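Local coordinates for D-threo-3-hydroxyaspartate dehydratase (Delftia, PDB 3WQC), which catalyses the pyridoxal-phosphate-dependent deamination of D-threo-3-hydroxyaspartate to oxaloacetate and ammonium, and also dehydrates L-threo- and L-erythro-3-hydroxyaspartate and D-serine, at residues 54-59 against 384-389; 114-119 against 140-145; 254-259 against 302-307; 270-275 against 355-360. One frame throughout, in Å; residues are numbered along the deposited sequence. Where two conformers were deposited one is given.

Interaction 1. Residues 54-59 against 384-389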
loop_
_atom_site.group_PDB
_atom_site.type_symbol
_atom_site.label_atom_id
_atom_site.label_comp_id
_atom_site.label_asym_id
_atom_site.label_seq_id
_atom_site.Cartn_x
_atom_site.Cartn_y
_atom_site.Cartn_z
ATOM N N THR B 54 13.005 1.750 3.189
ATOM C CA THR B 54 12.001 2.428 4.032
ATOM C C THR B 54 11.623 3.758 3.308
ATOM O O THR B 54 10.389 4.089 3.371
ATOM C CB THR B 54 12.656 2.781 5.380
ATOM O OG1 THR B 54 12.836 1.508 6.056
ATOM C CG2 THR B 54 11.763 3.670 6.240
ATOM N N SER B 55 12.565 4.520 2.707
ATOM C CA SER B 55 12.188 5.840 2.158
ATOM C C SER B 55 12.247 5.858 0.669
ATOM O O SER B 55 11.513 6.622 0.019
ATOM C CB SER B 55 13.202 6.932 2.674
ATOM O OG SER B 55 14.480 6.823 2.007
ATOM N N LYS B 56 13.155 5.059 0.060
ATOM C CA LYS B 56 13.434 5.116 -1.391
ATOM C C LYS B 56 13.498 6.594 -1.898
ATOM O O LYS B 56 13.101 6.892 -3.039
ATOM C CB LYS B 56 12.396 4.320 -2.254
ATOM C CG LYS B 56 12.284 2.886 -1.742
ATOM C CD LYS B 56 11.438 2.074 -2.754
ATOM C CE LYS B 56 11.190 0.703 -2.165
ATOM N NZ LYS B 56 10.402 -0.082 -3.162
ATOM N N SER B 57 14.208 7.443 -1.103
ATOM C CA SER B 57 14.234 8.847 -1.431
ATOM C C SER B 57 15.691 9.330 -1.418
ATOM O O SER B 57 16.358 9.178 -0.418
ATOM C CB SER B 57 13.357 9.603 -0.432
ATOM O OG SER B 57 13.316 11.015 -0.827
ATOM N N VAL B 58 16.124 9.925 -2.526
ATOM C CA VAL B 58 17.524 10.393 -2.684
ATOM C C VAL B 58 17.941 11.343 -1.549
ATOM O O VAL B 58 18.989 11.125 -0.904
ATOM C CB VAL B 58 17.766 10.947 -4.084
ATOM C CG1 VAL B 58 19.080 11.697 -4.199
ATOM C CG2 VAL B 58 17.713 9.786 -5.084
ATOM N N PRO B 59 17.125 12.370 -1.236
ATOM C CA PRO B 59 17.583 13.302 -0.176
ATOM C C PRO B 59 17.631 12.674 1.207
ATOM O O PRO B 59 18.417 13.091 2.056
ATOM C CB PRO B 59 16.546 14.474 -0.180
ATOM C CG PRO B 59 15.386 13.983 -1.011
ATOM C CD PRO B 59 15.933 12.909 -1.961
ATOM N N TRP B 384 9.978 15.867 -1.552
ATOM C CA TRP B 384 11.070 14.904 -1.730
ATOM C C TRP B 384 10.508 13.672 -2.365
ATOM O O TRP B 384 9.802 12.878 -1.710
ATOM C CB TRP B 384 11.684 14.548 -0.400
ATOM C CG TRP B 384 12.580 15.626 0.172
ATOM C CD1 TRP B 384 12.779 16.943 -0.299
ATOM C CD2 TRP B 384 13.468 15.461 1.314
ATOM N NE1 TRP B 384 13.731 17.604 0.450
ATOM C CE2 TRP B 384 14.185 16.745 1.470
ATOM C CE3 TRP B 384 13.752 14.373 2.205
ATOM C CZ2 TRP B 384 15.171 16.924 2.445
ATOM C CZ3 TRP B 384 14.723 14.581 3.225
ATOM C CH2 TRP B 384 15.403 15.861 3.333
ATOM N N GLU B 385 10.755 13.495 -3.673
ATOM C CA GLU B 385 10.192 12.346 -4.407
ATOM C C GLU B 385 10.730 11.025 -3.842
ATOM O O GLU B 385 11.861 10.975 -3.302
ATOM C CB GLU B 385 10.575 12.474 -5.880
ATOM C CG GLU B 385 9.797 13.628 -6.563
ATOM C CD GLU B 385 10.020 13.625 -8.051
ATOM O OE1 GLU B 385 10.676 12.686 -8.582
ATOM O OE2 GLU B 385 9.529 14.583 -8.704
ATOM N N ARG B 386 9.952 9.981 -4.016
ATOM C CA ARG B 386 10.454 8.638 -3.694
ATOM C C ARG B 386 10.006 7.700 -4.780
ATOM O O ARG B 386 9.094 8.003 -5.588
ATOM C CB ARG B 386 9.989 8.171 -2.304
ATOM C CG ARG B 386 8.483 8.106 -2.170
ATOM C CD ARG B 386 8.136 7.152 -0.987
ATOM N NE ARG B 386 8.334 5.776 -1.447
ATOM C CZ ARG B 386 8.544 4.736 -0.607
ATOM N NH1 ARG B 386 8.559 3.472 -1.069
ATOM N NH2 ARG B 386 8.814 4.929 0.710
ATOM N N LEU B 387 10.592 6.492 -4.811
ATOM C CA LEU B 387 10.343 5.537 -5.921
ATOM C C LEU B 387 9.114 4.655 -5.607
ATOM O O LEU B 387 8.904 4.227 -4.455
ATOM C CB LEU B 387 11.569 4.627 -5.951
ATOM C CG LEU B 387 11.682 3.728 -7.145
ATOM C CD1 LEU B 387 11.793 4.685 -8.346
ATOM C CD2 LEU B 387 13.083 3.066 -6.916
ATOM N N HIS B 388 8.358 4.392 -6.671
ATOM C CA HIS B 388 7.221 3.455 -6.631
ATOM C C HIS B 388 7.433 2.391 -7.690
ATOM O O HIS B 388 7.799 2.684 -8.820
ATOM C CB HIS B 388 5.937 4.296 -6.975
ATOM C CG HIS B 388 4.684 3.526 -6.861
ATOM N ND1 HIS B 388 3.735 3.538 -7.865
ATOM C CD2 HIS B 388 4.175 2.777 -5.809
ATOM C CE1 HIS B 388 2.622 2.825 -7.405
ATOM N NE2 HIS B 388 2.903 2.365 -6.134
ATOM N N GLY B 389 7.150 1.132 -7.307
ATOM C CA GLY B 389 7.170 0.048 -8.283
ATOM C C GLY B 389 8.532 -0.618 -8.469
ATOM O O GLY B 389 9.335 -0.591 -7.509
HETATM O O HOH W 1 11.489 -0.052 -5.835
HETATM O O HOH W 2 8.022 1.525 -3.236
HETATM O O HOH W 3 14.296 10.695 -4.613
#
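An ST turn, Ser57 N to Ser55 OG, shapes the link between Lys53 of the cofactor pocket and helix 58-66 of the TIM-barrel domain, and sets it against the C-terminal tail leaving strand 381-385. At one end Pro59 lies over the Trp384 indole in a CH-pi contact, its CB 3.5 Å from the centroid of the six-membered ring and 9° off the normal; Trp384 NE1 meanwhile bonds Gln382 OE1. Ser57 holds OG anti to its backbone N (chi1 -176°), which brings OG to Glu385 O at 2.9 Å, above the carbonyl plane. One backbone hydrogen bond crosses, Leu387 N to Lys56 O at 3.1 Å.

Farther along, two cationic side chains cross obliquely. Arg386 has CG in the crowded position between backbone N and carbonyl carbon (chi1 60°) and bends again at chi3, so its guanidinium folds back toward 54-59. Its NH2 bonds Tyr372 OH and, weakly, Thr54 O. Lys56 runs extended over one guanidinium face, with CD 3.6 Å from Arg386 NH1. The like charges at Lys56 NZ and Arg386 NH1 stay 4.5 Å apart, and the water between them probably eases their repulsion: it accepts from both and donates to Leu387 O. A second water takes a hydrogen from Lys56 NZ at 2.9 Å and gives one to Gly389 O.

Interaction 2. Residues 114-119 against 140-145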
loop_
_atom_site.group_PDB
_atom_site.type_symbol
_atom_site.label_atom_id
_atom_site.label_comp_id
_atom_site.label_asym_id
_atom_site.label_seq_id
_atom_site.Cartn_x
_atom_site.Cartn_y
_atom_site.Cartn_z
ATOM N N ASP B 114 29.015 -0.658 -8.123
ATOM C CA ASP B 114 29.649 -1.784 -7.404
ATOM C C ASP B 114 28.535 -2.511 -6.711
ATOM O O ASP B 114 28.340 -2.446 -5.469
ATOM C CB ASP B 114 30.625 -1.281 -6.394
ATOM C CG ASP B 114 31.484 -2.434 -5.878
ATOM O OD1 ASP B 114 31.774 -3.340 -6.713
ATOM O OD2 ASP B 114 32.014 -2.385 -4.752
ATOM N N LEU B 115 27.743 -3.174 -7.527
ATOM C CA LEU B 115 26.494 -3.801 -7.080
ATOM C C LEU B 115 26.816 -5.225 -6.581
ATOM O O LEU B 115 27.418 -6.018 -7.332
ATOM C CB LEU B 115 25.547 -3.897 -8.321
ATOM C CG LEU B 115 24.243 -4.663 -8.020
ATOM C CD1 LEU B 115 23.365 -3.892 -6.979
ATOM C CD2 LEU B 115 23.545 -4.849 -9.367
ATOM N N LYS B 116 26.377 -5.535 -5.383
ATOM C CA LYS B 116 26.565 -6.879 -4.767
ATOM C C LYS B 116 25.240 -7.600 -4.775
ATOM O O LYS B 116 24.166 -6.987 -4.522
ATOM C CB LYS B 116 27.030 -6.745 -3.300
ATOM C CG LYS B 116 28.494 -6.393 -3.139
ATOM C CD LYS B 116 28.975 -5.160 -3.530
ATOM C CE LYS B 116 28.563 -4.092 -2.504
ATOM N NZ LYS B 116 29.631 -3.047 -2.915
ATOM N N LEU B 117 25.264 -8.892 -5.071
ATOM C CA LEU B 117 24.063 -9.759 -5.108
ATOM C C LEU B 117 24.155 -10.770 -3.961
ATOM O O LEU B 117 25.275 -10.978 -3.423
ATOM C CB LEU B 117 24.009 -10.536 -6.463
ATOM C CG LEU B 117 24.145 -9.633 -7.682
ATOM C CD1 LEU B 117 24.117 -10.488 -8.962
ATOM C CD2 LEU B 117 22.925 -8.616 -7.709
ATOM N N ILE B 118 23.047 -11.432 -3.635
ATOM C CA ILE B 118 23.059 -12.423 -2.564
ATOM C C ILE B 118 22.394 -13.681 -3.074
ATOM O O ILE B 118 21.472 -13.656 -3.913
ATOM C CB ILE B 118 22.394 -11.896 -1.257
ATOM C CG1 ILE B 118 20.870 -11.842 -1.345
ATOM C CG2 ILE B 118 23.013 -10.532 -0.861
ATOM C CD1 ILE B 118 20.230 -11.507 0.022
ATOM N N VAL B 119 22.829 -14.829 -2.533
ATOM C CA VAL B 119 22.205 -16.132 -2.841
ATOM C C VAL B 119 22.142 -16.952 -1.552
ATOM O O VAL B 119 22.917 -16.727 -0.605
ATOM C CB VAL B 119 22.940 -16.966 -3.946
ATOM C CG1 VAL B 119 22.972 -16.167 -5.246
ATOM C CG2 VAL B 119 24.335 -17.382 -3.519
ATOM N N GLU B 140 30.120 -9.905 -7.680
ATOM C CA GLU B 140 30.378 -10.072 -6.254
ATOM C C GLU B 140 29.091 -10.618 -5.650
ATOM O O GLU B 140 27.983 -10.004 -5.828
ATOM C CB GLU B 140 30.743 -8.739 -5.612
ATOM C CG GLU B 140 31.017 -8.971 -4.119
ATOM C CD GLU B 140 31.625 -7.772 -3.432
ATOM O OE1 GLU B 140 31.613 -7.797 -2.145
ATOM O OE2 GLU B 140 32.205 -6.840 -4.094
ATOM N N VAL B 141 29.177 -11.705 -4.896
ATOM C CA VAL B 141 28.019 -12.391 -4.371
ATOM C C VAL B 141 28.304 -12.690 -2.909
ATOM O O VAL B 141 29.404 -13.145 -2.546
ATOM C CB VAL B 141 27.723 -13.704 -5.127
ATOM C CG1 VAL B 141 26.437 -14.362 -4.619
ATOM C CG2 VAL B 141 27.644 -13.461 -6.638
ATOM N N TRP B 142 27.301 -12.384 -2.059
ATOM C CA TRP B 142 27.363 -12.748 -0.640
ATOM C C TRP B 142 26.405 -13.862 -0.398
ATOM O O TRP B 142 25.383 -14.005 -1.101
ATOM C CB TRP B 142 26.995 -11.575 0.258
ATOM C CG TRP B 142 27.924 -10.389 0.104
ATOM C CD1 TRP B 142 28.976 -10.142 -0.790
ATOM C CD2 TRP B 142 27.795 -9.172 0.900
ATOM N NE1 TRP B 142 29.478 -8.872 -0.605
ATOM C CE2 TRP B 142 28.787 -8.235 0.414
ATOM C CE3 TRP B 142 26.907 -8.771 1.922
ATOM C CZ2 TRP B 142 28.907 -6.924 0.956
ATOM C CZ3 TRP B 142 27.011 -7.465 2.461
ATOM C CH2 TRP B 142 28.007 -6.561 1.975
ATOM N N ILE B 143 26.657 -14.659 0.654
ATOM C CA ILE B 143 25.768 -15.809 0.959
ATOM C C ILE B 143 24.860 -15.380 2.103
ATOM O O ILE B 143 25.347 -14.927 3.185
ATOM C CB ILE B 143 26.562 -17.078 1.313
ATOM C CG1 ILE B 143 27.495 -17.432 0.098
ATOM C CG2 ILE B 143 25.563 -18.189 1.709
ATOM C CD1 ILE B 143 28.464 -18.586 0.433
ATOM N N GLU B 144 23.564 -15.497 1.906
ATOM C CA GLU B 144 22.611 -15.156 2.981
ATOM C C GLU B 144 22.481 -16.284 4.025
ATOM O O GLU B 144 22.360 -17.460 3.613
ATOM C CB GLU B 144 21.225 -14.815 2.379
ATOM C CG GLU B 144 20.245 -14.258 3.460
ATOM C CD GLU B 144 18.983 -13.654 2.922
ATOM O OE1 GLU B 144 18.351 -12.927 3.742
ATOM O OE2 GLU B 144 18.616 -13.939 1.751
ATOM N N ILE B 145 22.517 -15.933 5.317
ATOM C CA ILE B 145 22.541 -16.886 6.417
ATOM C C ILE B 145 21.200 -16.724 7.153
ATOM O O ILE B 145 20.747 -15.603 7.431
ATOM C CB ILE B 145 23.714 -16.580 7.355
ATOM C CG1 ILE B 145 25.041 -16.552 6.562
ATOM C CG2 ILE B 145 23.737 -17.639 8.494
ATOM C CD1 ILE B 145 25.347 -17.818 5.760
HETATM O O HOH W 4 27.598 -8.587 -8.205
#
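Strands 114-119 and 140-146, joined through helix 122-135, form a beta-alpha-beta unit of the TIM barrel, and here they pair in parallel with the axes of these short segments 35° apart. Val119, Glu140 and Lys116 bury the most surface.

Val119 works mainly through its backbone. Its N donates to Trp142 O at 3.0 Å, nearly along the C=O axis, and its O accepts from Glu144 N at 2.9 Å; Leu117 makes the equivalent pair of bonds with Glu140 O and Trp142 N. On the face shared with Leu117, Val141 and Ile143, Val119 CG2 packs 3.8 Å from Val141 CG1, and helix 159-171 covers this side through Ile165 and Leu169.

Lys116 and Glu140 point to the other face and run side by side in the same direction. What touches is the lysine's aliphatic part: bent at chi2 and chi3, it puts CG 3.4 Å from Glu140 CD, while NZ bonds Asp114 O, makes a weakly hydrogen-bonded salt bridge to Asp114 OD2 and has its strongest partner in Asp90. Lys116 is therefore no direct ion partner of Glu140, though its charge probably helps stabilise the nearby carboxylate. Lys116 CB also sits over one face of the Trp142 indole. Toward the C-terminal end of the strands, Ile118 CD1 meets Glu144 OE2 at 3.4 Å, and the Glu144 side chain comes within about 5 Å of the bound PLP. Glu140, extended from a CG anti to its backbone N, fixes the indole: Trp142 NE1 donates to Glu140 OE1 at 2.8 Å, almost straight at 177° and in the ring plane.

Interaction 3. Residues 254-259 against 302-307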
loop_
_atom_site.group_PDB
_atom_site.type_symbol
_atom_site.label_atom_id
_atom_site.label_comp_id
_atom_site.label_asym_id
_atom_site.label_seq_id
_atom_site.Cartn_x
_atom_site.Cartn_y
_atom_site.Cartn_z
ATOM N N VAL B 254 5.103 0.418 15.420
ATOM C CA VAL B 254 5.599 -0.971 15.654
ATOM C C VAL B 254 6.963 -0.872 16.391
ATOM O O VAL B 254 7.155 -1.601 17.375
ATOM C CB VAL B 254 5.734 -1.719 14.317
ATOM C CG1 VAL B 254 6.658 -2.931 14.443
ATOM C CG2 VAL B 254 4.330 -2.152 13.915
ATOM N N MET B 255 7.860 0.021 16.008
ATOM C CA MET B 255 9.163 0.194 16.697
ATOM C C MET B 255 8.961 0.711 18.105
ATOM O O MET B 255 9.674 0.280 19.047
ATOM C CB MET B 255 10.127 1.139 15.963
ATOM C CG MET B 255 10.647 0.554 14.639
ATOM S SD MET B 255 11.796 -0.827 14.838
ATOM C CE MET B 255 11.059 -2.217 13.976
ATOM N N ARG B 256 8.030 1.641 18.289
ATOM C CA ARG B 256 7.702 2.164 19.635
ATOM C C ARG B 256 7.271 0.978 20.524
ATOM O O ARG B 256 7.748 0.835 21.693
ATOM C CB ARG B 256 6.556 3.182 19.525
ATOM C CG ARG B 256 6.197 3.781 20.880
ATOM C CD ARG B 256 5.074 2.948 21.531
ATOM N NE ARG B 256 4.481 3.634 22.679
ATOM C CZ ARG B 256 3.517 3.106 23.451
ATOM N NH1 ARG B 256 3.008 1.876 23.208
ATOM N NH2 ARG B 256 3.038 3.832 24.471
ATOM N N ASN B 257 6.405 0.073 20.024
ATOM C CA ASN B 257 5.950 -1.044 20.797
ATOM C C ASN B 257 7.053 -2.096 21.070
ATOM O O ASN B 257 7.038 -2.759 22.141
ATOM C CB ASN B 257 4.785 -1.721 20.161
ATOM C CG ASN B 257 3.488 -0.961 20.375
ATOM O OD1 ASN B 257 3.376 -0.194 21.358
ATOM N ND2 ASN B 257 2.463 -1.265 19.559
ATOM N N ILE B 258 8.000 -2.240 20.133
ATOM C CA ILE B 258 9.129 -3.151 20.350
ATOM C C ILE B 258 9.979 -2.578 21.489
ATOM O O ILE B 258 10.607 -3.370 22.247
ATOM C CB ILE B 258 9.975 -3.313 19.032
ATOM C CG1 ILE B 258 9.160 -4.213 18.108
ATOM C CG2 ILE B 258 11.352 -4.017 19.327
ATOM C CD1 ILE B 258 9.660 -4.077 16.646
ATOM N N GLY B 259 10.017 -1.247 21.612
ATOM C CA GLY B 259 10.658 -0.565 22.746
ATOM C C GLY B 259 11.936 0.127 22.397
ATOM O O GLY B 259 12.684 0.488 23.308
ATOM N N GLN B 302 0.625 -6.379 19.157
ATOM C CA GLN B 302 1.619 -5.918 20.082
ATOM C C GLN B 302 0.952 -5.446 21.386
ATOM O O GLN B 302 -0.266 -5.602 21.529
ATOM C CB GLN B 302 2.420 -4.774 19.475
ATOM C CG GLN B 302 3.265 -5.218 18.275
ATOM C CD GLN B 302 4.115 -4.056 17.855
ATOM O OE1 GLN B 302 3.561 -2.988 17.447
ATOM N NE2 GLN B 302 5.458 -4.209 17.840
ATOM N N LYS B 303 1.719 -4.869 22.317
ATOM C CA LYS B 303 1.189 -4.543 23.628
ATOM C C LYS B 303 0.156 -3.425 23.571
ATOM O O LYS B 303 -0.641 -3.286 24.478
ATOM C CB LYS B 303 2.320 -4.161 24.633
ATOM C CG LYS B 303 3.114 -2.846 24.310
ATOM C CD LYS B 303 4.425 -2.663 25.110
ATOM C CE LYS B 303 4.982 -1.256 24.955
ATOM N NZ LYS B 303 6.187 -1.117 25.838
ATOM N N GLN B 304 0.202 -2.601 22.544
ATOM C CA GLN B 304 -0.759 -1.524 22.395
ATOM C C GLN B 304 -1.181 -1.414 20.911
ATOM O O GLN B 304 -0.363 -1.125 20.018
ATOM C CB GLN B 304 -0.154 -0.206 22.871
ATOM C CG GLN B 304 -1.247 0.881 22.739
ATOM C CD GLN B 304 -0.883 2.129 23.545
ATOM O OE1 GLN B 304 0.191 2.212 24.145
ATOM N NE2 GLN B 304 -1.753 3.085 23.554
ATOM N N ASP B 305 -2.462 -1.651 20.675
ATOM C CA ASP B 305 -2.992 -1.614 19.286
ATOM C C ASP B 305 -3.340 -0.179 18.940
ATOM O O ASP B 305 -4.174 0.449 19.663
ATOM C CB ASP B 305 -4.226 -2.525 19.253
ATOM C CG ASP B 305 -4.866 -2.622 17.885
ATOM O OD1 ASP B 305 -4.388 -1.994 16.935
ATOM O OD2 ASP B 305 -5.804 -3.407 17.769
ATOM N N PHE B 306 -2.727 0.373 17.901
ATOM C CA PHE B 306 -2.994 1.771 17.496
ATOM C C PHE B 306 -3.957 1.832 16.273
ATOM O O PHE B 306 -4.011 2.901 15.645
ATOM C CB PHE B 306 -1.675 2.472 17.200
ATOM C CG PHE B 306 -0.872 2.757 18.444
ATOM C CD1 PHE B 306 -1.148 3.921 19.212
ATOM C CD2 PHE B 306 0.187 1.933 18.820
ATOM C CE1 PHE B 306 -0.329 4.235 20.321
ATOM C CE2 PHE B 306 0.974 2.226 19.933
ATOM C CZ PHE B 306 0.713 3.368 20.696
ATOM N N GLY B 307 -4.647 0.759 15.921
ATOM C CA GLY B 307 -5.579 0.772 14.755
ATOM C C GLY B 307 -4.770 1.146 13.536
ATOM O O GLY B 307 -3.648 0.629 13.374
HETATM O O HOH W 5 7.337 1.321 24.243
HETATM O O HOH W 6 4.533 -4.968 22.072
HETATM O O HOH W 7 8.197 -2.781 24.621
#
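Direct amide and guanidinium hydrogen bonds carry most of this contact between the short helix 253-258, which follows barrel strand 242-243, and a loop of the C-terminal beta domain ahead of strand 310-312. Asn257 ND2 gives both its hydrogens across: one to Gln302 OE1 at 2.9 Å, the other to Gln304 O at 2.9 Å on a carbonyl lone pair. Gln302, extended beyond CG, sends NE2 to Val254 O at 3.1 Å, in plane and on a lone pair, although that carbonyl already accepts from Ile258 N within the helix. Arg256, bent at chi2, donates NH1 to Gln304 OE1 at 3.0 Å, with a weaker bond from NH2. Within 254-259, Arg256 NH1 also bonds Asn257 OD1 at 2.8 Å, in the guanidinium plane.

In van der Waals contact, Phe306 turns its edge to Arg256, CZ 3.7 Å above one guanidinium face and the planes 83° apart.

Through separate waters, Lys303 NZ reaches Arg256 O and Asn257 O, near the Schellman motif at Gly259.

With OD1 engaged as acceptor and ND2 as a double donor, the Asn257 amide has its flip decided, and the helix end is held to the loop by directional bonds.

Interaction 4. Residues 270-275 against 355-360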
loop_
_atom_site.group_PDB
_atom_site.type_symbol
_atom_site.label_atom_id
_atom_site.label_comp_id
_atom_site.label_asym_id
_atom_site.label_seq_id
_atom_site.Cartn_x
_atom_site.Cartn_y
_atom_site.Cartn_z
ATOM N N VAL B 270 1.186 11.289 8.732
ATOM C CA VAL B 270 0.339 11.558 7.548
ATOM C C VAL B 270 -0.573 12.723 7.980
ATOM O O VAL B 270 -1.396 12.592 8.908
ATOM C CB VAL B 270 -0.483 10.347 7.134
ATOM C CG1 VAL B 270 -1.515 10.692 6.068
ATOM C CG2 VAL B 270 0.483 9.229 6.667
ATOM N N LEU B 271 -0.496 13.795 7.247
ATOM C CA LEU B 271 -1.354 14.987 7.437
ATOM C C LEU B 271 -2.725 14.659 6.867
ATOM O O LEU B 271 -2.797 14.173 5.752
ATOM C CB LEU B 271 -0.704 16.139 6.646
ATOM C CG LEU B 271 -1.358 17.551 6.859
ATOM C CD1 LEU B 271 -1.126 18.044 8.297
ATOM C CD2 LEU B 271 -0.752 18.487 5.807
ATOM N N ALA B 272 -3.822 14.909 7.636
ATOM C CA ALA B 272 -5.148 14.519 7.229
ATOM C C ALA B 272 -6.087 15.636 7.583
ATOM O O ALA B 272 -5.801 16.371 8.526
ATOM C CB ALA B 272 -5.574 13.218 7.959
ATOM N N THR B 273 -7.197 15.712 6.896
ATOM C CA THR B 273 -8.264 16.654 7.234
ATOM C C THR B 273 -9.504 15.942 7.723
ATOM O O THR B 273 -9.910 14.883 7.131
ATOM C CB THR B 273 -8.656 17.472 5.941
ATOM O OG1 THR B 273 -7.518 18.231 5.532
ATOM C CG2 THR B 273 -9.759 18.491 6.206
ATOM N N VAL B 274 -10.219 16.553 8.726
ATOM C CA VAL B 274 -11.495 16.022 9.115
ATOM C C VAL B 274 -12.575 16.431 8.063
ATOM O O VAL B 274 -12.713 17.639 7.740
ATOM C CB VAL B 274 -11.887 16.622 10.487
ATOM C CG1 VAL B 274 -13.326 16.148 10.822
ATOM C CG2 VAL B 274 -10.935 16.073 11.570
ATOM N N ILE B 275 -13.262 15.444 7.468
ATOM C CA ILE B 275 -14.224 15.701 6.433
ATOM C C ILE B 275 -15.671 15.337 6.839
ATOM O O ILE B 275 -16.621 15.572 6.076
ATOM C CB ILE B 275 -13.854 14.936 5.119
ATOM C CG1 ILE B 275 -13.789 13.419 5.383
ATOM C CG2 ILE B 275 -12.515 15.448 4.580
ATOM C CD1 ILE B 275 -13.625 12.568 4.085
ATOM N N LEU B 355 -4.967 17.184 11.152
ATOM C CA LEU B 355 -4.387 16.296 12.196
ATOM C C LEU B 355 -3.179 15.609 11.557
ATOM O O LEU B 355 -2.996 15.670 10.341
ATOM C CB LEU B 355 -5.390 15.220 12.559
ATOM C CG LEU B 355 -6.653 15.697 13.214
ATOM C CD1 LEU B 355 -7.642 14.562 13.322
ATOM C CD2 LEU B 355 -6.332 16.363 14.571
ATOM N N ARG B 356 -2.335 14.968 12.346
ATOM C CA ARG B 356 -1.225 14.193 11.794
ATOM C C ARG B 356 -1.355 12.776 12.374
ATOM O O ARG B 356 -1.560 12.616 13.561
ATOM C CB ARG B 356 0.124 14.876 12.159
ATOM C CG ARG B 356 0.259 16.127 11.283
ATOM C CD ARG B 356 1.334 17.047 11.816
ATOM N NE ARG B 356 2.700 16.542 11.649
ATOM C CZ ARG B 356 3.768 17.253 12.032
ATOM N NH1 ARG B 356 4.982 16.735 11.838
ATOM N NH2 ARG B 356 3.625 18.448 12.652
ATOM N N ILE B 357 -1.167 11.772 11.557
ATOM C CA ILE B 357 -1.375 10.398 12.039
ATOM C C ILE B 357 -0.051 9.649 12.019
ATOM O O ILE B 357 0.662 9.638 10.977
ATOM C CB ILE B 357 -2.380 9.618 11.151
ATOM C CG1 ILE B 357 -3.674 10.436 10.777
ATOM C CG2 ILE B 357 -2.634 8.220 11.654
ATOM C CD1 ILE B 357 -4.442 10.809 12.037
ATOM N N LEU B 358 0.375 9.118 13.168
ATOM C CA LEU B 358 1.610 8.324 13.160
ATOM C C LEU B 358 1.291 6.925 12.635
ATOM O O LEU B 358 0.312 6.304 13.065
ATOM C CB LEU B 358 2.215 8.168 14.602
ATOM C CG LEU B 358 2.534 9.517 15.310
ATOM C CD1 LEU B 358 3.041 9.196 16.747
ATOM C CD2 LEU B 358 3.514 10.305 14.444
ATOM N N PRO B 359 2.181 6.383 11.772
ATOM C CA PRO B 359 1.888 5.122 11.107
ATOM C C PRO B 359 2.251 3.876 11.944
ATOM O O PRO B 359 3.200 3.939 12.779
ATOM C CB PRO B 359 2.854 5.151 9.913
ATOM C CG PRO B 359 4.032 5.958 10.415
ATOM C CD PRO B 359 3.396 7.047 11.282
ATOM N N ASN B 360 1.578 2.749 11.676
ATOM C CA ASN B 360 2.038 1.456 12.198
ATOM C C ASN B 360 3.456 1.153 11.642
ATOM O O ASN B 360 4.329 0.792 12.478
ATOM C CB ASN B 360 1.148 0.289 11.725
ATOM C CG ASN B 360 -0.185 0.213 12.519
ATOM O OD1 ASN B 360 -0.367 -0.759 13.263
ATOM N ND2 ASN B 360 -1.089 1.189 12.426
#
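The flat guanidinium of Arg356 sets neither face nor edge against segment 270-275; its NH2 bonds Leu314 O and its NE bonds Ser269 OG, one residue earlier on the same strand. Of this side chain CG alone meets 270-275, 3.8 Å from Leu271 CD1. The Asn360 amide is engaged elsewhere, with Thr299 OG1 and Gly307 O.

The contact is an antiparallel ladder in the C-terminal beta domain, between strands 268-278 and 354-358; the N-to-C directions of the short segments lie 135° apart. Val270 and Ile357 form one hydrogen-bonded pair: Val270 N to Ile357 O and Ile357 N to Val270 O are both 2.8 Å. Ala272 and Leu355 form the next, with Ala272 N to Leu355 O and Leu355 N to Ala272 O both 2.9 Å. Between them lies the non-hydrogen-bonded pair of Leu271 and Arg356.

Val270, Ala272, Leu355 and Ile357 share one face, where Met293 of helix 290-293 packs on Val270 and Ile357. The Val274 and Leu355 side chains cross obliquely, Val274 CG2 4.0 Å from Leu355 CD1.

Four reciprocal backbone bonds thus fix the register and satisfy buried polar groups, while the guanidinium is tied to Ser269 on the partner strand and to Leu314 beyond it.

Overall arrangement
From the N terminus, residues 54-59 open the longest loop, which interaction 1 closes only when 384-389 at the C-terminal end return to the barrel domain; the other three contacts nest inside it. Interaction 2 closes first, a local beta-alpha-beta link within the barrel. Interactions 3 and 4 follow and cross: 254-259 and 270-275 leave in order, then 302-307 and 355-360 return in the same order. Interaction 3 ties helix 253-258 to a loop of the C-terminal domain, interaction 4 joins two strands of that domain's sheet, and the two touch at Asn360. Interactions 1 and 4 reach the same mixed sheet and both touch the second subunit; interactions 2 and 4 have centres about 39 Å apart.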